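Local coordinates for predicted protease of the collagenase family (Methanopyrus kandleri, PDB 5D88), which probably acts as a peptidase of the U32 family, built as a TIM barrel that binds a zinc ion, at residues 106-109 with 110-114; 126-129 with 130-134; 150-153 with 154-158; 236-239 with 240-243. All coordinates share one frame; numbering follows the deposited sequence. Where two conformers were deposited one is given.

All four contacts are local, each made along one short run of chain on the outside of the eight-stranded parallel barrel. Contacts 1, 2 and 3 close the C-terminal ends of three successive outer helices, 98-113, 123-132 and 148-157, and are partly buried; contact 4 is a surface contact in the loop before strand 244-247. Contacts 1 and 2 meet through Tyr133, and contacts 2 and 3 through Leu157 and Ala130, while contact 4 touches none. Contact 1 is largely apolar around a tyrosine, contact 2 is mostly backbone bonding plus a threonine hydroxyl, contact 3 adds an arginine-histidine bond near the second subunit, and contact 4 combines a salt bridge, a 3-10 turn and apolar packing.

Contact 1 of 4, residues 106-109 with 110-114; sequences LDYL and ASDLE
Tyr108 lies against Leu113, little more than one turn further along helix 98-113, and carries most of the side-chain contact. The apolar part begins with Leu113, whose CG sits 3.7 Å from Tyr108 CZ while its CD1 approaches CE2 on the same ring. Leu109 and Leu113 run side by side in the same direction, with CD2 of Leu109 4.0 Å from CD1 of Leu113. With its CG anti to the backbone N (chi1 168°), Tyr108 sends its ring along the helix toward these later residues. On another part of the ring, Asp112 CB packs 3.6 Å from Tyr108 CD1, though this is one of two conformers of the aspartate and the contact is doubtful to that extent.

The backbone bonds show the helix widening. Ala110 N and Ser111 N still reach back four residues, to Leu106 O and Asp107 O, but Tyr108 O takes two donors: Leu113 N at 2.9 Å, almost in line with the carbonyl, and Asp112 N at 3.1 Å, from above the carbonyl plane. The first, reaching back five residues, marks a wider pi-type turn, and Glu114 then leaves the helix with positive phi.

Among the polar ends, Tyr108 OH is hydrogen-bonded to Glu67 of helix 63-75, and Asp107 OD1 to Tyr133. A water joins Ser111 OG to Asp107 OD1, the latter link weak.

With an alanine in place of this tyrosine, Glu67 would probably lose its hydroxyl partner and a gap would open beside Leu113. The chemistry thus implies an amphipathic ring: its carbons pack on Leu113 in the last turn, while its hydroxyl ties that turn to the preceding helix.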
loop_
_atom_site.group_PDB
_atom_site.type_symbol
_atom_site.label_atom_id
_atom_site.label_comp_id
_atom_site.label_asym_id
_atom_site.label_seq_id
_atom_site.Cartn_x
_atom_site.Cartn_y
_atom_site.Cartn_z
ATOM N N LEU A 106 12.211 -5.384 18.344
ATOM C CA LEU A 106 13.396 -5.943 17.710
ATOM C C LEU A 106 14.299 -6.622 18.731
ATOM O O LEU A 106 14.913 -7.642 18.414
ATOM C CB LEU A 106 14.142 -4.860 16.941
ATOM C CG LEU A 106 13.275 -4.195 15.872
ATOM C CD1 LEU A 106 14.046 -3.123 15.158
ATOM C CD2 LEU A 106 12.746 -5.207 14.889
ATOM N N ASP A 107 14.378 -6.100 19.962
ATOM C CA ASP A 107 15.120 -6.801 21.006
ATOM C C ASP A 107 14.538 -8.178 21.256
ATOM O O ASP A 107 15.272 -9.144 21.495
ATOM C CB ASP A 107 15.093 -6.026 22.316
ATOM C CG ASP A 107 15.961 -4.806 22.304
ATOM O OD1 ASP A 107 16.750 -4.585 21.355
ATOM O OD2 ASP A 107 15.844 -4.066 23.304
ATOM N N TYR A 108 13.218 -8.274 21.258
ATOM C CA TYR A 108 12.583 -9.567 21.427
ATOM C C TYR A 108 13.033 -10.529 20.333
ATOM O O TYR A 108 13.454 -11.651 20.610
ATOM C CB TYR A 108 11.072 -9.388 21.427
ATOM C CG TYR A 108 10.329 -10.680 21.312
ATOM C CD1 TYR A 108 10.312 -11.585 22.364
ATOM C CD2 TYR A 108 9.660 -11.007 20.147
ATOM C CE1 TYR A 108 9.638 -12.780 22.262
ATOM C CE2 TYR A 108 8.968 -12.202 20.031
ATOM C CZ TYR A 108 8.968 -13.086 21.091
ATOM O OH TYR A 108 8.303 -14.276 20.987
ATOM N N LEU A 109 13.011 -10.077 19.083
ATOM C CA LEU A 109 13.441 -10.933 17.980
ATOM C C LEU A 109 14.913 -11.296 18.103
ATOM O O LEU A 109 15.291 -12.463 17.937
ATOM C CB LEU A 109 13.180 -10.227 16.655
ATOM C CG LEU A 109 11.723 -9.881 16.372
ATOM C CD1 LEU A 109 11.650 -9.181 15.032
ATOM C CD2 LEU A 109 10.861 -11.132 16.358
ATOM N N ALA A 110 15.760 -10.299 18.387
ATOM C CA ALA A 110 17.206 -10.489 18.340
ATOM C C ALA A 110 17.728 -11.262 19.543
ATOM O O ALA A 110 18.645 -12.079 19.406
ATOM C CB ALA A 110 17.922 -9.130 18.251
ATOM N N SER A 111 17.177 -11.008 20.731
ATOM C CA SER A 111 17.795 -11.462 21.970
ATOM C C SER A 111 16.980 -12.489 22.735
ATOM O O SER A 111 17.560 -13.251 23.518
ATOM C CB SER A 111 18.056 -10.265 22.886
ATOM O OG SER A 111 18.904 -9.350 22.222
ATOM N N ASP A 112 15.663 -12.522 22.548
ATOM C CA ASP A 112 14.800 -13.502 23.199
ATOM C C ASP A 112 14.562 -14.700 22.285
ATOM O O ASP A 112 14.965 -15.826 22.600
ATOM C CB ASP A 112 13.478 -12.820 23.597
ATOM C CG ASP A 112 12.668 -13.625 24.601
ATOM O OD1 ASP A 112 12.786 -14.862 24.619
ATOM O OD2 ASP A 112 11.899 -13.008 25.371
ATOM N N LEU A 113 13.920 -14.468 21.135
ATOM C CA LEU A 113 13.760 -15.535 20.146
ATOM C C LEU A 113 15.094 -15.934 19.533
ATOM O O LEU A 113 15.286 -17.101 19.158
ATOM C CB LEU A 113 12.823 -15.104 19.022
ATOM C CG LEU A 113 11.334 -15.157 19.202
ATOM C CD1 LEU A 113 10.694 -14.825 17.845
ATOM C CD2 LEU A 113 10.894 -16.528 19.676
ATOM N N GLU A 114 16.004 -14.970 19.397
ATOM C CA GLU A 114 17.310 -15.172 18.776
ATOM C C GLU A 114 17.178 -15.661 17.337
ATOM O O GLU A 114 17.830 -16.624 16.920
ATOM C CB GLU A 114 18.167 -16.134 19.595
ATOM C CG GLU A 114 18.517 -15.610 20.969
ATOM C CD GLU A 114 19.352 -16.584 21.754
ATOM O OE1 GLU A 114 20.481 -16.883 21.321
ATOM O OE2 GLU A 114 18.871 -17.061 22.797
HETATM O O HOH W 1 18.893 -6.422 21.947
#

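Contact 2 of 4, residues 126-129 with 130-134; sequences VEVL and ATEYD
Tyr133, the first residue beyond helix 123-132, turns back on Leu129 and Val128 in the last turn. Its CB lies 3.4 Å from Leu129 O and 4.3 Å from Leu129 CD2. With CG anti to the carbonyl carbon (chi1 -67°), the ring swings alongside the helix end, and CD1 comes to 4.0 Å from Val128 O; both carbonyl oxygens, of Val128 and Leu129, face the ring's edge near its plane. Further out the ring leaves this helix and packs on Leu106 and Ala110 of helix 98-113, where its OH bonds Arg103 as well as Asp107.

The backbone N of Tyr133 makes the closing bond of the turn, 3.1 Å to Leu129 O. Two residues earlier, Glu127 O is gripped twice by Thr131, by N at 3.0 Å and by OG1 at 2.9 Å, the two donors arriving from opposite faces of the carbonyl plane.

In this beta-alpha-beta unit of the barrel, between strands 117-120 and 136-139, the carbonyls of residues 126-129 thus all have N-H partners, and that of Glu127 a hydroxyl as well. The threonine hydroxyl is spent on its own backbone, whereas the tyrosine carries its polar tip across to the neighbouring helix.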
loop_
_atom_site.group_PDB
_atom_site.type_symbol
_atom_site.label_atom_id
_atom_site.label_comp_id
_atom_site.label_asym_id
_atom_site.label_seq_id
_atom_site.Cartn_x
_atom_site.Cartn_y
_atom_site.Cartn_z
ATOM N N VAL A 126 13.488 -1.434 7.998
ATOM C CA VAL A 126 14.730 -1.812 7.326
ATOM C C VAL A 126 15.875 -0.985 7.877
ATOM O O VAL A 126 16.944 -1.501 8.223
ATOM C CB VAL A 126 14.600 -1.624 5.799
ATOM C CG1 VAL A 126 15.943 -1.840 5.103
ATOM C CG2 VAL A 126 13.552 -2.580 5.211
ATOM N N GLU A 127 15.665 0.323 7.948
ATOM C CA GLU A 127 16.724 1.231 8.365
ATOM C C GLU A 127 17.130 0.985 9.818
ATOM O O GLU A 127 18.325 0.932 10.145
ATOM C CB GLU A 127 16.249 2.669 8.144
ATOM C CG GLU A 127 17.315 3.717 8.165
ATOM C CD GLU A 127 16.754 5.061 7.729
ATOM O OE1 GLU A 127 15.642 5.427 8.185
ATOM O OE2 GLU A 127 17.402 5.729 6.912
ATOM N N VAL A 128 16.152 0.855 10.711
ATOM C CA VAL A 128 16.475 0.651 12.122
ATOM C C VAL A 128 17.169 -0.691 12.322
ATOM O O VAL A 128 18.159 -0.784 13.063
ATOM C CB VAL A 128 15.206 0.761 12.991
ATOM C CG1 VAL A 128 15.521 0.433 14.440
ATOM C CG2 VAL A 128 14.596 2.168 12.916
ATOM N N LEU A 129 16.654 -1.754 11.684
ATOM C CA LEU A 129 17.268 -3.077 11.808
ATOM C C LEU A 129 18.705 -3.068 11.328
ATOM O O LEU A 129 19.597 -3.600 12.001
ATOM C CB LEU A 129 16.477 -4.124 11.016
ATOM C CG LEU A 129 15.354 -4.772 11.777
ATOM C CD1 LEU A 129 14.421 -5.450 10.775
ATOM C CD2 LEU A 129 15.916 -5.778 12.814
ATOM N N ALA A 130 18.950 -2.474 10.158
ATOM C CA ALA A 130 20.298 -2.486 9.589
ATOM C C ALA A 130 21.272 -1.660 10.424
ATOM O O ALA A 130 22.450 -2.009 10.540
ATOM C CB ALA A 130 20.263 -1.958 8.161
ATOM N N THR A 131 20.802 -0.549 10.977
ATOM C CA THR A 131 21.665 0.344 11.738
ATOM C C THR A 131 21.978 -0.199 13.127
ATOM O O THR A 131 23.126 -0.122 13.577
ATOM C CB THR A 131 21.019 1.719 11.827
ATOM O OG1 THR A 131 20.915 2.250 10.505
ATOM C CG2 THR A 131 21.863 2.663 12.643
ATOM N N GLU A 132 20.984 -0.730 13.836
ATOM C CA GLU A 132 21.124 -0.999 15.265
ATOM C C GLU A 132 21.289 -2.469 15.636
ATOM O O GLU A 132 21.629 -2.759 16.798
ATOM C CB GLU A 132 19.909 -0.427 16.021
ATOM C CG GLU A 132 19.659 1.074 15.777
ATOM C CD GLU A 132 20.779 1.960 16.285
ATOM O OE1 GLU A 132 21.728 1.438 16.883
ATOM O OE2 GLU A 132 20.725 3.188 16.074
ATOM N N TYR A 133 21.049 -3.396 14.709
ATOM C CA TYR A 133 21.077 -4.824 14.989
ATOM C C TYR A 133 22.058 -5.504 14.044
ATOM O O TYR A 133 22.627 -4.879 13.145
ATOM C CB TYR A 133 19.661 -5.432 14.891
ATOM C CG TYR A 133 18.786 -4.900 15.998
ATOM C CD1 TYR A 133 18.129 -3.692 15.849
ATOM C CD2 TYR A 133 18.680 -5.561 17.221
ATOM C CE1 TYR A 133 17.367 -3.154 16.871
ATOM C CE2 TYR A 133 17.912 -5.039 18.244
ATOM C CZ TYR A 133 17.261 -3.824 18.061
ATOM O OH TYR A 133 16.509 -3.252 19.062
ATOM N N ASP A 134 22.266 -6.796 14.281
ATOM C CA ASP A 134 23.172 -7.630 13.495
ATOM C C ASP A 134 22.432 -8.865 13.002
ATOM O O ASP A 134 22.880 -9.998 13.151
ATOM C CB ASP A 134 24.387 -8.030 14.320
ATOM C CG ASP A 134 25.441 -8.722 13.505
ATOM O OD1 ASP A 134 25.505 -8.498 12.282
ATOM O OD2 ASP A 134 26.220 -9.496 14.099
#

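Contact 3 of 4, residues 150-153 with 154-158; sequences KAWH and FERLG
Helix 148-157 ends in a Schellman motif, and in its last two turns Arg156 reaches back to His153 and Trp152. Arg156 NH2 gives an almost straight hydrogen bond (170°) to His153 ND1 at 3.0 Å. The nitrogen meets the imidazole at its edge and in its plane, yet the guanidinium and ring planes stand 87° apart. A bend at chi3 of Arg156 (46°) turns the group toward the histidine, while NE stays 3.5 Å from Trp152 CZ3. Trp152 CE3 in turn lies over the centre of one face of the imidazole.

The helix belongs to the beta-alpha-beta unit between strands 136-139 and 161-163, and this side of it looks toward the second subunit: Arg156 NH2 also bonds Met228 O of that subunit, and His153 packs on its Pro198.

On another flank, a water donates to Trp152 O and, at 2.8 Å, to Glu155 OE1, bridging the extended glutamate to the turn before; Glu155 OE2 bonds Ser183 N. Leu157 rests its CG 3.4 Å from His153 O, the carbonyl that accepts Leu157 N. Gly158, with positive phi, sends its N back to Glu155 O at 2.9 Å and more weakly to Phe154 O.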
loop_
_atom_site.group_PDB
_atom_site.type_symbol
_atom_site.label_atom_id
_atom_site.label_comp_id
_atom_site.label_asym_id
_atom_site.label_seq_id
_atom_site.Cartn_x
_atom_site.Cartn_y
_atom_site.Cartn_z
ATOM N N LYS A 150 13.427 0.831 -7.048
ATOM C CA LYS A 150 12.928 0.439 -5.736
ATOM C C LYS A 150 13.935 -0.434 -5.011
ATOM O O LYS A 150 14.155 -0.276 -3.804
ATOM C CB LYS A 150 11.592 -0.285 -5.867
ATOM C CG LYS A 150 10.439 0.651 -6.092
ATOM C CD LYS A 150 9.078 -0.046 -5.969
ATOM C CE LYS A 150 7.977 1.019 -5.781
ATOM N NZ LYS A 150 6.590 0.533 -5.947
ATOM N N ALA A 151 14.550 -1.371 -5.727
ATOM C CA ALA A 151 15.559 -2.215 -5.104
ATOM C C ALA A 151 16.712 -1.380 -4.579
ATOM O O ALA A 151 17.206 -1.611 -3.470
ATOM C CB ALA A 151 16.064 -3.243 -6.110
ATOM N N TRP A 152 17.155 -0.403 -5.364
ATOM C CA TRP A 152 18.315 0.393 -4.969
ATOM C C TRP A 152 18.035 1.184 -3.691
ATOM O O TRP A 152 18.900 1.293 -2.812
ATOM C CB TRP A 152 18.716 1.319 -6.120
ATOM C CG TRP A 152 19.968 2.094 -5.839
ATOM C CD1 TRP A 152 21.258 1.686 -6.059
ATOM C CD2 TRP A 152 20.057 3.396 -5.262
ATOM N NE1 TRP A 152 22.132 2.662 -5.665
ATOM C CE2 TRP A 152 21.419 3.718 -5.167
ATOM C CE3 TRP A 152 19.117 4.324 -4.822
ATOM C CZ2 TRP A 152 21.863 4.932 -4.653
ATOM C CZ3 TRP A 152 19.564 5.526 -4.306
ATOM C CH2 TRP A 152 20.922 5.819 -4.231
ATOM N N HIS A 153 16.829 1.735 -3.555
ATOM C CA HIS A 153 16.515 2.461 -2.338
ATOM C C HIS A 153 16.452 1.538 -1.132
ATOM O O HIS A 153 16.923 1.915 -0.046
ATOM C CB HIS A 153 15.223 3.245 -2.533
ATOM C CG HIS A 153 15.415 4.467 -3.389
ATOM N ND1 HIS A 153 15.896 5.660 -2.883
ATOM C CD2 HIS A 153 15.239 4.672 -4.718
ATOM C CE1 HIS A 153 15.981 6.551 -3.854
ATOM N NE2 HIS A 153 15.594 5.976 -4.980
ATOM N N PHE A 154 15.896 0.324 -1.285
ATOM C CA PHE A 154 15.879 -0.580 -0.139
ATOM C C PHE A 154 17.291 -1.031 0.233
ATOM O O PHE A 154 17.608 -1.176 1.423
ATOM C CB PHE A 154 14.967 -1.779 -0.409
ATOM C CG PHE A 154 13.541 -1.554 -0.017
ATOM C CD1 PHE A 154 13.138 -1.644 1.308
ATOM C CD2 PHE A 154 12.599 -1.238 -0.966
ATOM C CE1 PHE A 154 11.818 -1.451 1.659
ATOM C CE2 PHE A 154 11.287 -1.035 -0.613
ATOM C CZ PHE A 154 10.897 -1.136 0.694
ATOM N N GLU A 155 18.160 -1.218 -0.754
ATOM C CA GLU A 155 19.557 -1.528 -0.460
ATOM C C GLU A 155 20.208 -0.398 0.325
ATOM O O GLU A 155 20.902 -0.630 1.326
ATOM C CB GLU A 155 20.319 -1.786 -1.763
ATOM C CG GLU A 155 21.813 -2.033 -1.550
ATOM C CD GLU A 155 22.561 -2.327 -2.847
ATOM O OE1 GLU A 155 22.601 -1.446 -3.735
ATOM O OE2 GLU A 155 23.092 -3.450 -2.980
ATOM N N ARG A 156 19.981 0.843 -0.116
ATOM C CA ARG A 156 20.570 2.000 0.541
ATOM C C ARG A 156 20.096 2.117 1.985
ATOM O O ARG A 156 20.872 2.517 2.862
ATOM C CB ARG A 156 20.239 3.263 -0.251
ATOM C CG ARG A 156 20.984 4.503 0.248
ATOM C CD ARG A 156 20.686 5.765 -0.574
ATOM N NE ARG A 156 19.264 5.938 -0.841
ATOM C CZ ARG A 156 18.390 6.429 0.031
ATOM N NH1 ARG A 156 18.780 6.809 1.246
ATOM N NH2 ARG A 156 17.114 6.537 -0.311
ATOM N N LEU A 157 18.852 1.726 2.258
ATOM C CA LEU A 157 18.339 1.754 3.619
ATOM C C LEU A 157 18.910 0.645 4.481
ATOM O O LEU A 157 18.806 0.731 5.714
ATOM C CB LEU A 157 16.818 1.650 3.624
ATOM C CG LEU A 157 16.041 2.840 3.075
ATOM C CD1 LEU A 157 14.586 2.406 2.964
ATOM C CD2 LEU A 157 16.169 4.092 3.953
ATOM N N GLY A 158 19.497 -0.388 3.871
ATOM C CA GLY A 158 20.188 -1.418 4.626
ATOM C C GLY A 158 19.742 -2.850 4.382
ATOM O O GLY A 158 20.121 -3.750 5.136
HETATM O O HOH W 2 21.907 1.130 -2.757
#

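Contact 4 of 4, residues 236-239 with 240-243; sequences EVRE and ELFD
Arg238 and Glu240, two residues apart in the loop ahead of strand 244-247, form a salt bridge across a tight turn. The arginine grips side-on with two nitrogens, both directed at one oxygen: NE lies 2.9 Å from Glu240 OE2, with a fairly straight bond of 162°, and NH2 lies 3.3 Å from the same OE2 at a more bent angle. That oxygen sits at the edge of the guanidinium, close to its plane, although the carboxylate is turned 45° against it. NE comes in from above the carboxylate plane, NH2 on the anti side. Glu240 reaches back by holding CG between its backbone N and carbonyl carbon (chi1 70°) and folding again at chi2.

Backbone bonds make the turn itself. Leu241 N donates to Arg238 O at 3.0 Å and Phe242 N to Glu239 O at 3.0 Å, a short 3-10 run spanning three residues a bond.

Among the apolar contacts, Leu241 CD1 packs 3.8 Å from Arg238 CB, and its CD2 lies above one guanidinium face, offset toward the rim. Phe242 CD2 lies 3.4 Å from Arg238 O, which meets the ring at its edge, and Phe242 CE2 touches Val237 CG2.

A leucine in place of Arg238 would probably leave the Glu240 carboxylate without its charged mate and free to swing away from the turn. The salt bridge thus braces the turn from within, while Val237, Leu241 and Phe242 pack it against helix 172-181 and strand 185-190, with Glu239 bridged separately to Arg24.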
loop_
_atom_site.group_PDB
_atom_site.type_symbol
_atom_site.label_atom_id
_atom_site.label_comp_id
_atom_site.label_asym_id
_atom_site.label_seq_id
_atom_site.Cartn_x
_atom_site.Cartn_y
_atom_site.Cartn_z
ATOM N N GLU A 236 4.673 -20.208 -10.685
ATOM C CA GLU A 236 5.801 -20.520 -11.538
ATOM C C GLU A 236 7.002 -19.700 -11.107
ATOM O O GLU A 236 6.866 -18.583 -10.611
ATOM C CB GLU A 236 5.452 -20.213 -12.992
ATOM C CG GLU A 236 4.193 -20.921 -13.481
ATOM C CD GLU A 236 4.460 -22.340 -13.951
ATOM O OE1 GLU A 236 5.644 -22.705 -14.128
ATOM O OE2 GLU A 236 3.484 -23.096 -14.152
ATOM N N VAL A 237 8.195 -20.253 -11.305
ATOM C CA VAL A 237 9.402 -19.531 -10.941
ATOM C C VAL A 237 10.558 -20.062 -11.763
ATOM O O VAL A 237 10.569 -21.222 -12.168
ATOM C CB VAL A 237 9.683 -19.661 -9.427
ATOM C CG1 VAL A 237 9.816 -21.121 -9.053
ATOM C CG2 VAL A 237 10.918 -18.850 -9.046
ATOM N N ARG A 238 11.541 -19.208 -11.986
ATOM C CA ARG A 238 12.809 -19.580 -12.598
ATOM C C ARG A 238 13.874 -19.436 -11.513
ATOM O O ARG A 238 14.418 -18.352 -11.285
ATOM C CB ARG A 238 13.073 -18.719 -13.818
ATOM C CG ARG A 238 12.248 -19.185 -15.018
ATOM C CD ARG A 238 12.534 -18.368 -16.243
ATOM N NE ARG A 238 13.923 -18.529 -16.646
ATOM C CZ ARG A 238 14.530 -17.785 -17.563
ATOM N NH1 ARG A 238 13.867 -16.807 -18.172
ATOM N NH2 ARG A 238 15.804 -18.015 -17.864
ATOM N N GLU A 239 14.153 -20.546 -10.819
ATOM C CA GLU A 239 14.979 -20.458 -9.618
ATOM C C GLU A 239 16.392 -20.026 -9.938
ATOM O O GLU A 239 17.051 -19.419 -9.092
ATOM C CB GLU A 239 15.023 -21.795 -8.887
ATOM C CG GLU A 239 13.717 -22.197 -8.263
ATOM C CD GLU A 239 13.875 -23.385 -7.346
ATOM O OE1 GLU A 239 15.019 -23.883 -7.197
ATOM O OE2 GLU A 239 12.853 -23.812 -6.765
ATOM N N GLU A 240 16.871 -20.334 -11.143
ATOM C CA GLU A 240 18.232 -19.979 -11.526
ATOM C C GLU A 240 18.454 -18.471 -11.525
ATOM O O GLU A 240 19.610 -18.032 -11.543
ATOM C CB GLU A 240 18.564 -20.578 -12.908
ATOM C CG GLU A 240 17.842 -19.946 -14.113
ATOM C CD GLU A 240 16.445 -20.512 -14.370
ATOM O OE1 GLU A 240 15.887 -21.223 -13.507
ATOM O OE2 GLU A 240 15.896 -20.233 -15.453
ATOM N N LEU A 241 17.382 -17.668 -11.502
ATOM C CA LEU A 241 17.531 -16.219 -11.463
ATOM C C LEU A 241 17.789 -15.697 -10.066
ATOM O O LEU A 241 18.109 -14.515 -9.912
ATOM C CB LEU A 241 16.272 -15.524 -11.997
ATOM C CG LEU A 241 15.731 -15.947 -13.373
ATOM C CD1 LEU A 241 14.445 -15.183 -13.749
ATOM C CD2 LEU A 241 16.801 -15.717 -14.395
ATOM N N PHE A 242 17.651 -16.531 -9.046
ATOM C CA PHE A 242 17.601 -16.037 -7.682
ATOM C C PHE A 242 18.642 -16.727 -6.818
ATOM O O PHE A 242 19.093 -17.832 -7.106
ATOM C CB PHE A 242 16.208 -16.238 -7.105
ATOM C CG PHE A 242 15.153 -15.456 -7.820
ATOM C CD1 PHE A 242 14.939 -14.126 -7.516
ATOM C CD2 PHE A 242 14.391 -16.048 -8.820
ATOM C CE1 PHE A 242 13.957 -13.404 -8.181
ATOM C CE2 PHE A 242 13.428 -15.338 -9.494
ATOM C CZ PHE A 242 13.205 -14.009 -9.175
ATOM N N ASP A 243 19.035 -16.035 -5.759
ATOM C CA ASP A 243 19.951 -16.581 -4.776
ATOM C C ASP A 243 19.247 -17.397 -3.709
ATOM O O ASP A 243 19.876 -18.282 -3.111
ATOM C CB ASP A 243 20.706 -15.435 -4.102
ATOM C CG ASP A 243 21.420 -14.552 -5.097
ATOM O OD1 ASP A 243 22.355 -15.043 -5.760
ATOM O OD2 ASP A 243 21.037 -13.378 -5.227
#